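Local atomic coordinates of siderophore enterobactin esterase (PDB entry 6GUO), a protein that hydrolyses the ester bonds of the bacterial siderophore enterobactin, a step required for intracellular release of iron. Residues Ser103-Pro108 against Asp132-Phe137; Lys273-Glu278 against Ile296-Asn301. All coordinates share one frame; numbering follows the deposited sequence. Where two conformers were deposited one is given.

Overall arrangement
From the N terminus, the chain first closes a loop at interaction 1, where the short helix 102-106 meets the start of helix 131-150. The 23 residues between the two segments are almost all irregular and include the proline-rich insertion that narrows the active site. Interaction 2 comes later and closes a second, shorter loop, in which strand 273-279, outermost in the sheet of this chain, is met by the C-terminal helix 288-301. The two loops follow one another in series, neither nesting nor crossing. The centres of interaction 1 and interaction 2 lie about 24 Å apart, on opposite sides of the chain's centre. Interaction 1 joins two helices, whereas interaction 2 joins a helix to the central sheet.

Interaction 1 (Ser103-Pro108 against Asp132-Phe137); sequences SYDLTP and DEFLTF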
ATOM      1  N   SER A 103     -13.379  18.539  -0.113  1.00 21.69           N
ATOM      2  CA  SER A 103     -13.727  19.357   1.055  0.50 22.77           C
ATOM      3  C   SER A 103     -15.237  19.501   1.213  1.00 22.79           C
ATOM      4  O   SER A 103     -15.750  19.443   2.329  1.00 22.90           O
ATOM      5  CB  SER A 103     -13.062  20.737   0.994  0.50 23.38           C
ATOM      6  OG  SER A 103     -13.601  21.542  -0.039  0.50 22.76           O
ATOM      7  N   TYR A 104     -15.944  19.676   0.099  1.00 21.92           N
ATOM      8  CA  TYR A 104     -17.409  19.742   0.119  1.00 22.43           C
ATOM      9  C   TYR A 104     -18.016  18.359   0.383  1.00 22.36           C
ATOM     10  O   TYR A 104     -18.867  18.207   1.264  1.00 21.41           O
ATOM     11  CB  TYR A 104     -17.957  20.319  -1.189  1.00 24.05           C
ATOM     12  CG  TYR A 104     -19.465  20.379  -1.211  1.00 26.02           C
ATOM     13  CD1 TYR A 104     -20.154  21.269  -0.391  1.00 28.41           C
ATOM     14  CD2 TYR A 104     -20.206  19.526  -2.027  1.00 27.64           C
ATOM     15  CE1 TYR A 104     -21.541  21.321  -0.394  1.00 30.87           C
ATOM     16  CE2 TYR A 104     -21.594  19.568  -2.036  1.00 30.26           C
ATOM     17  CZ  TYR A 104     -22.258  20.468  -1.220  1.00 32.10           C
ATOM     18  OH  TYR A 104     -23.635  20.517  -1.227  1.00 32.63           O
ATOM     19  N   ASP A 105     -17.566  17.359  -0.374  1.00 20.76           N
ATOM     20  CA  ASP A 105     -18.138  16.016  -0.297  1.00 22.26           C
ATOM     21  C   ASP A 105     -17.985  15.333   1.062  1.00 19.86           C
ATOM     22  O   ASP A 105     -18.859  14.560   1.452  1.00 19.93           O
ATOM     23  CB  ASP A 105     -17.559  15.091  -1.380  1.00 22.50           C
ATOM     24  CG  ASP A 105     -18.127  15.364  -2.759  1.00 23.73           C
ATOM     25  OD1 ASP A 105     -17.376  15.196  -3.734  1.00 27.44           O
ATOM     26  OD2 ASP A 105     -19.309  15.733  -2.886  1.00 24.70           O
ATOM     27  N   LEU A 106     -16.895  15.620   1.771  1.00 17.98           N
ATOM     28  CA  LEU A 106     -16.527  14.864   2.969  1.00 16.96           C
ATOM     29  C   LEU A 106     -16.822  15.546   4.308  1.00 18.20           C
ATOM     30  O   LEU A 106     -16.718  14.898   5.348  1.00 20.18           O
ATOM     31  CB  LEU A 106     -15.037  14.486   2.890  1.00 15.59           C
ATOM     32  CG  LEU A 106     -14.650  13.653   1.661  1.00 15.56           C
ATOM     33  CD1 LEU A 106     -13.147  13.409   1.627  1.00 15.00           C
ATOM     34  CD2 LEU A 106     -15.401  12.329   1.623  1.00 16.36           C
ATOM     35  N   THR A 107     -17.197  16.825   4.301  1.00 19.89           N
ATOM     36  CA  THR A 107     -17.494  17.542   5.545  1.00 20.50           C
ATOM     37  C   THR A 107     -19.001  17.629   5.783  1.00 22.24           C
ATOM     38  O   THR A 107     -19.755  17.928   4.852  1.00 21.94           O
ATOM     39  CB  THR A 107     -16.902  18.954   5.545  1.00 19.57           C
ATOM     40  OG1 THR A 107     -17.332  19.662   4.377  1.00 20.01           O
ATOM     41  CG2 THR A 107     -15.374  18.887   5.577  1.00 17.75           C
ATOM     42  N   PRO A 108     -19.447  17.359   7.025  1.00 24.41           N
ATOM     43  CA  PRO A 108     -20.884  17.379   7.298  1.00 25.80           C
ATOM     44  C   PRO A 108     -21.465  18.788   7.405  1.00 28.06           C
ATOM     45  O   PRO A 108     -20.738  19.730   7.740  1.00 28.28           O
ATOM     46  CB  PRO A 108     -20.997  16.640   8.632  1.00 27.38           C
ATOM     47  CG  PRO A 108     -19.693  16.869   9.306  1.00 27.12           C
ATOM     48  CD  PRO A 108     -18.669  16.948   8.209  1.00 26.02           C
ATOM     49  N   ASP A 132     -23.776  14.700   3.804  1.00 22.38           N
ATOM     50  CA  ASP A 132     -25.066  14.000   3.768  1.00 23.77           C
ATOM     51  C   ASP A 132     -25.500  13.693   2.337  1.00 23.11           C
ATOM     52  O   ASP A 132     -26.006  12.604   2.070  1.00 21.80           O
ATOM     53  CB  ASP A 132     -26.148  14.780   4.521  1.00 26.02           C
ATOM     54  CG  ASP A 132     -25.914  14.797   6.023  1.00 29.12           C
ATOM     55  OD1 ASP A 132     -25.290  13.853   6.554  1.00 30.56           O
ATOM     56  OD2 ASP A 132     -26.360  15.755   6.682  1.00 32.67           O
ATOM     57  N   GLU A 133     -25.280  14.642   1.425  1.00 22.98           N
ATOM     58  CA  GLU A 133     -25.547  14.437  -0.005  1.00 23.90           C
ATOM     59  C   GLU A 133     -24.675  13.320  -0.583  1.00 21.34           C
ATOM     60  O   GLU A 133     -25.157  12.465  -1.325  1.00 19.90           O
ATOM     61  CB  GLU A 133     -25.313  15.730  -0.796  1.00 27.17           C
ATOM     62  CG  GLU A 133     -26.313  16.838  -0.495  1.00 31.87           C
ATOM     63  CD  GLU A 133     -25.960  18.167  -1.149  1.00 37.33           C
ATOM     64  OE1 GLU A 133     -25.060  18.210  -2.016  1.00 38.68           O
ATOM     65  OE2 GLU A 133     -26.595  19.179  -0.789  1.00 41.34           O
ATOM     66  N   PHE A 134     -23.394  13.336  -0.226  1.00 19.93           N
ATOM     67  CA  PHE A 134     -22.437  12.339  -0.705  1.00 19.40           C
ATOM     68  C   PHE A 134     -22.734  10.937  -0.168  1.00 19.22           C
ATOM     69  O   PHE A 134     -22.655   9.944  -0.885  1.00 17.86           O
ATOM     70  CB  PHE A 134     -21.012  12.769  -0.323  1.00 19.45           C
ATOM     71  CG  PHE A 134     -19.927  12.019  -1.045  1.00 19.81           C
ATOM     72  CD1 PHE A 134     -19.995  11.800  -2.422  1.00 21.16           C
ATOM     73  CD2 PHE A 134     -18.810  11.558  -0.353  1.00 19.66           C
ATOM     74  CE1 PHE A 134     -18.992  11.120  -3.086  1.00 21.05           C
ATOM     75  CE2 PHE A 134     -17.800  10.880  -1.017  1.00 21.80           C
ATOM     76  CZ  PHE A 134     -17.888  10.657  -2.383  1.00 21.53           C
ATOM     77  N   LEU A 135     -23.089  10.869   1.090  1.00 19.78           N
ATOM     78  CA  LEU A 135     -23.444   9.611   1.732  1.00 22.04           C
ATOM     79  C   LEU A 135     -24.717   9.009   1.121  1.00 20.90           C
ATOM     80  O   LEU A 135     -24.802   7.798   0.910  1.00 20.51           O
ATOM     81  CB  LEU A 135     -23.612   9.853   3.228  1.00 25.27           C
ATOM     82  CG  LEU A 135     -23.809   8.681   4.185  1.00 28.18           C
ATOM     83  CD1 LEU A 135     -22.986   7.462   3.790  1.00 28.94           C
ATOM     84  CD2 LEU A 135     -23.428   9.130   5.587  1.00 29.14           C
ATOM     85  N   THR A 136     -25.691   9.870   0.827  1.00 20.78           N
ATOM     86  CA  THR A 136     -26.898   9.474   0.096  1.00 21.17           C
ATOM     87  C   THR A 136     -26.536   8.935  -1.293  1.00 20.31           C
ATOM     88  O   THR A 136     -27.051   7.899  -1.717  1.00 20.95           O
ATOM     89  CB  THR A 136     -27.875  10.663  -0.022  1.00 22.58           C
ATOM     90  OG1 THR A 136     -28.231  11.108   1.291  1.00 23.95           O
ATOM     91  CG2 THR A 136     -29.134  10.285  -0.769  1.00 24.31           C
ATOM     92  N   PHE A 137     -25.634   9.638  -1.976  1.00 19.30           N
ATOM     93  CA  PHE A 137     -25.140   9.238  -3.298  1.00 19.28           C
ATOM     94  C   PHE A 137     -24.499   7.847  -3.278  1.00 17.97           C
ATOM     95  O   PHE A 137     -24.793   7.011  -4.136  1.00 17.96           O
ATOM     96  CB  PHE A 137     -24.155  10.296  -3.826  1.00 20.19           C
ATOM     97  CG  PHE A 137     -23.459   9.913  -5.095  1.00 19.97           C
ATOM     98  CD1 PHE A 137     -24.153   9.870  -6.297  1.00 21.12           C
ATOM     99  CD2 PHE A 137     -22.097   9.617  -5.098  1.00 19.45           C
ATOM    100  CE1 PHE A 137     -23.510   9.523  -7.478  1.00 20.68           C
ATOM    101  CE2 PHE A 137     -21.452   9.272  -6.274  1.00 20.00           C
ATOM    102  CZ  PHE A 137     -22.156   9.227  -7.466  1.00 19.91           C
TER
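Tyr104 reaches Glu133 through its phenol oxygen. With CG anti to the backbone N (chi1 179°), the ring extends toward helix 131-150, and OH donates a hydrogen bond to Glu133 OE1 at 2.8 Å. The oxygen is approached from above the carboxylate plane, 43° out of it. Glu133 OE1 also forms a salt bridge with Lys26, so one carboxylate oxygen serves both partners.

Asp105 supplies the closest backbone approach, its CA 5.7 Å from that of Phe134. Its CB lies over one face of the Phe134 ring, 4.0 Å from the centroid, a CH-pi contact. The carboxylate continues over the ring with its plane only 18° from the ring plane, while its two oxygens are hydrogen-bonded by Tyr91 and Tyr31. Backbone Asp105 O sits 3.3 Å from Phe134 CB.

Leu106 adds an apolar contact, CD2 to Phe134 CE2 at 3.9 Å, the two side chains running side by side in the same direction. Phe170 and Val58 border both residues.

The chemistry thus divides: a hydrogen bond between a phenol and a carboxylate on the more exposed side, and inside it a buried aromatic surface on which a carboxylate lies flat, its orientation probably fixed by two tyrosine hydroxyls.

Interaction 2 (Lys273-Glu278 against Ile296-Asn301); sequences KLEVKE and IMFLSN
Phe298 projects from the C-terminal helix 288-301 to overlap the side chains of Lys273 and Glu275 on strand 273-279. Its CG is anti to the backbone N (chi1 174°), which carries the ring across the gap between helix and strand; the backbones themselves stay well apart, with Glu275 CA 9.4 Å from Phe298 CA.

Glu275 runs antiparallel to the Phe298 side chain, alongside its ring. Its OE2 comes to 3.5 Å from Phe298 CD1, and its CB lies 4.0 Å from CE1 of the same ring. The carboxylate and ring planes are 69° apart, so these two flat groups are not stacked. The stronger hold on Glu275 OE2 is a salt bridge to Arg221 on the adjacent strand 219-225, which also touches Phe298.

Lys273 arrives fully extended, every torsion close to 180°, so that CD, CE and NZ all lie beside the ring in an oblique approach, NZ nearest at 3.8 Å from Phe298 CE1. NZ also donates to two waters. One accepts from Lys273 NZ at 2.8 Å and donates to the backbone O of Phe298, likewise at 2.8 Å. The second joins NZ to Asn301 O through two weak bonds. The ammonium is thus linked firmly to one carbonyl and more loosely to another near the C-terminal end of the helix, where the helix dipole would probably complement its charge.

Val184, Leu186 and Val219 also touch Phe298, so its ring spans three neighbouring strands. A C-terminal helix packed over the last parallel strands of the central sheet is characteristic of the alpha/beta-hydrolase fold, to which this esterase D family member belongs.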
ATOM      1  N   LYS A 273     -17.354  -3.952  17.983  1.00 30.03           N
ATOM      2  CA  LYS A 273     -15.907  -4.050  18.088  1.00 28.81           C
ATOM      3  C   LYS A 273     -15.303  -2.682  17.801  1.00 24.34           C
ATOM      4  O   LYS A 273     -15.773  -1.960  16.920  1.00 21.46           O
ATOM      5  CB  LYS A 273     -15.351  -5.087  17.114  1.00 33.32           C
ATOM      6  CG  LYS A 273     -13.912  -5.463  17.418  1.00 38.19           C
ATOM      7  CD  LYS A 273     -13.292  -6.349  16.357  1.00 44.14           C
ATOM      8  CE  LYS A 273     -11.873  -6.717  16.756  1.00 48.74           C
ATOM      9  NZ  LYS A 273     -11.191  -7.558  15.737  1.00 53.30           N
ATOM     10  N   LEU A 274     -14.258  -2.348  18.546  1.00 21.82           N
ATOM     11  CA  LEU A 274     -13.620  -1.046  18.468  1.00 20.60           C
ATOM     12  C   LEU A 274     -12.113  -1.221  18.650  1.00 19.49           C
ATOM     13  O   LEU A 274     -11.678  -1.947  19.534  1.00 20.78           O
ATOM     14  CB  LEU A 274     -14.206  -0.133  19.541  1.00 21.41           C
ATOM     15  CG  LEU A 274     -13.578   1.241  19.762  1.00 21.97           C
ATOM     16  CD1 LEU A 274     -13.642   2.097  18.509  1.00 22.46           C
ATOM     17  CD2 LEU A 274     -14.252   1.932  20.935  1.00 22.33           C
ATOM     18  N   GLU A 275     -11.331  -0.565  17.799  1.00 18.56           N
ATOM     19  CA  GLU A 275      -9.878  -0.682  17.826  1.00 19.27           C
ATOM     20  C   GLU A 275      -9.268   0.657  17.440  1.00 18.66           C
ATOM     21  O   GLU A 275      -9.800   1.362  16.586  1.00 19.48           O
ATOM     22  CB  GLU A 275      -9.435  -1.790  16.857  1.00 21.79           C
ATOM     23  CG  GLU A 275      -7.931  -1.923  16.635  1.00 23.48           C
ATOM     24  CD  GLU A 275      -7.560  -3.209  15.909  1.00 25.06           C
ATOM     25  OE1 GLU A 275      -7.814  -4.306  16.450  1.00 29.67           O
ATOM     26  OE2 GLU A 275      -7.008  -3.132  14.796  1.00 24.83           O
ATOM     27  N   VAL A 276      -8.162   1.002  18.093  1.00 17.95           N
ATOM     28  CA  VAL A 276      -7.353   2.158  17.721  1.00 17.95           C
ATOM     29  C   VAL A 276      -5.920   1.676  17.520  1.00 18.05           C
ATOM     30  O   VAL A 276      -5.429   0.839  18.286  1.00 18.57           O
ATOM     31  CB  VAL A 276      -7.434   3.314  18.756  1.00 19.45           C
ATOM     32  CG1 VAL A 276      -6.892   2.910  20.123  1.00 21.05           C
ATOM     33  CG2 VAL A 276      -6.709   4.554  18.235  1.00 19.17           C
ATOM     34  N   LYS A 277      -5.265   2.200  16.487  1.00 17.62           N
ATOM     35  CA  LYS A 277      -3.876   1.851  16.176  1.00 18.03           C
ATOM     36  C   LYS A 277      -3.070   3.118  15.918  1.00 18.09           C
ATOM     37  O   LYS A 277      -3.426   3.923  15.054  1.00 17.22           O
ATOM     38  CB  LYS A 277      -3.823   0.923  14.953  1.00 19.30           C
ATOM     39  CG  LYS A 277      -2.428   0.602  14.414  1.00 21.03           C
ATOM     40  CD  LYS A 277      -1.568  -0.163  15.408  1.00 23.29           C
ATOM     41  CE  LYS A 277      -0.114  -0.246  14.952  1.00 26.16           C
ATOM     42  NZ  LYS A 277       0.141  -1.345  13.986  1.00 28.07           N
ATOM     43  N   GLU A 278      -1.992   3.287  16.679  1.00 18.61           N
ATOM     44  CA  GLU A 278      -1.005   4.324  16.429  1.00 19.75           C
ATOM     45  C   GLU A 278       0.091   3.695  15.589  1.00 19.57           C
ATOM     46  O   GLU A 278       0.684   2.696  16.006  1.00 20.89           O
ATOM     47  CB  GLU A 278      -0.411   4.839  17.742  1.00 21.72           C
ATOM     48  CG  GLU A 278       0.705   5.863  17.567  1.00 23.03           C
ATOM     49  CD  GLU A 278       1.155   6.481  18.877  1.00 26.41           C
ATOM     50  OE1 GLU A 278       1.662   7.620  18.851  1.00 27.75           O
ATOM     51  OE2 GLU A 278       1.014   5.831  19.934  1.00 30.61           O
ATOM     52  N   ILE A 296      -7.742  -3.108   5.784  1.00 16.92           N
ATOM     53  CA  ILE A 296      -8.102  -4.251   4.939  1.00 18.30           C
ATOM     54  C   ILE A 296      -7.903  -5.563   5.711  1.00 17.87           C
ATOM     55  O   ILE A 296      -8.784  -6.423   5.701  1.00 17.84           O
ATOM     56  CB  ILE A 296      -7.299  -4.281   3.603  1.00 19.68           C
ATOM     57  CG1 ILE A 296      -7.600  -3.049   2.719  1.00 20.44           C
ATOM     58  CG2 ILE A 296      -7.583  -5.547   2.799  1.00 20.23           C
ATOM     59  CD1 ILE A 296      -9.002  -2.950   2.166  1.00 22.42           C
ATOM     60  N   MET A 297      -6.758  -5.706   6.382  1.00 18.09           N
ATOM     61  CA  MET A 297      -6.483  -6.901   7.193  1.00 19.22           C
ATOM     62  C   MET A 297      -7.473  -7.041   8.348  1.00 19.60           C
ATOM     63  O   MET A 297      -7.972  -8.139   8.611  1.00 20.11           O
ATOM     64  CB  MET A 297      -5.052  -6.882   7.747  1.00 20.88           C
ATOM     65  CG  MET A 297      -3.939  -6.945   6.711  1.00 23.53           C
ATOM     66  SD  MET A 297      -4.004  -8.350   5.584  1.00 28.71           S
ATOM     67  CE  MET A 297      -4.995  -7.708   4.247  1.00 29.06           C
ATOM     68  N   PHE A 298      -7.751  -5.925   9.021  1.00 19.61           N
ATOM     69  CA  PHE A 298      -8.745  -5.869  10.094  1.00 19.87           C
ATOM     70  C   PHE A 298     -10.105  -6.357   9.591  1.00 20.04           C
ATOM     71  O   PHE A 298     -10.734  -7.201  10.224  1.00 18.90           O
ATOM     72  CB  PHE A 298      -8.830  -4.437  10.645  1.00 20.07           C
ATOM     73  CG  PHE A 298      -9.919  -4.222  11.665  1.00 19.61           C
ATOM     74  CD1 PHE A 298      -9.689  -4.461  13.016  1.00 20.56           C
ATOM     75  CD2 PHE A 298     -11.159  -3.727  11.279  1.00 19.37           C
ATOM     76  CE1 PHE A 298     -10.686  -4.239  13.957  1.00 20.91           C
ATOM     77  CE2 PHE A 298     -12.157  -3.502  12.213  1.00 20.56           C
ATOM     78  CZ  PHE A 298     -11.923  -3.753  13.555  1.00 20.40           C
ATOM     79  N   LEU A 299     -10.520  -5.846   8.434  1.00 20.89           N
ATOM     80  CA  LEU A 299     -11.780  -6.247   7.799  1.00 21.97           C
ATOM     81  C   LEU A 299     -11.817  -7.746   7.488  1.00 21.81           C
ATOM     82  O   LEU A 299     -12.773  -8.429   7.855  1.00 21.39           O
ATOM     83  CB  LEU A 299     -12.012  -5.422   6.528  1.00 23.50           C
ATOM     84  CG  LEU A 299     -13.247  -5.695   5.671  1.00 25.60           C
ATOM     85  CD1 LEU A 299     -14.531  -5.538   6.472  1.00 26.97           C
ATOM     86  CD2 LEU A 299     -13.234  -4.751   4.476  1.00 26.70           C
ATOM     87  N   SER A 300     -10.764  -8.253   6.848  1.00 22.14           N
ATOM     88  CA  SER A 300     -10.678  -9.675   6.502  1.00 22.86           C
ATOM     89  C   SER A 300     -10.632 -10.594   7.732  1.00 21.88           C
ATOM     90  O   SER A 300     -11.147 -11.708   7.680  1.00 22.26           O
ATOM     91  CB  SER A 300      -9.480  -9.936   5.591  1.00 23.98           C
ATOM     92  OG  SER A 300      -9.620  -9.227   4.368  1.00 26.36           O
ATOM     93  N   ASN A 301     -10.046 -10.115   8.833  1.00 21.50           N
ATOM     94  CA  ASN A 301      -9.991 -10.883  10.089  1.00 21.54           C
ATOM     95  C   ASN A 301     -11.336 -11.030  10.812  1.00 21.24           C
ATOM     96  O   ASN A 301     -11.478 -11.909  11.664  1.00 23.10           O
ATOM     97  CB  ASN A 301      -8.963 -10.279  11.057  1.00 22.32           C
ATOM     98  CG  ASN A 301      -7.534 -10.416  10.557  1.00 23.48           C
ATOM     99  OD1 ASN A 301      -7.222 -11.272   9.723  1.00 23.31           O
ATOM    100  ND2 ASN A 301      -6.655  -9.562  11.064  1.00 24.54           N
TER
HETATM  101  O   HOH W   1     -10.467  -7.735  12.996  1.00 25.89           O
HETATM  102  O   HOH W   2     -11.105 -10.135  14.399  1.00 31.22           O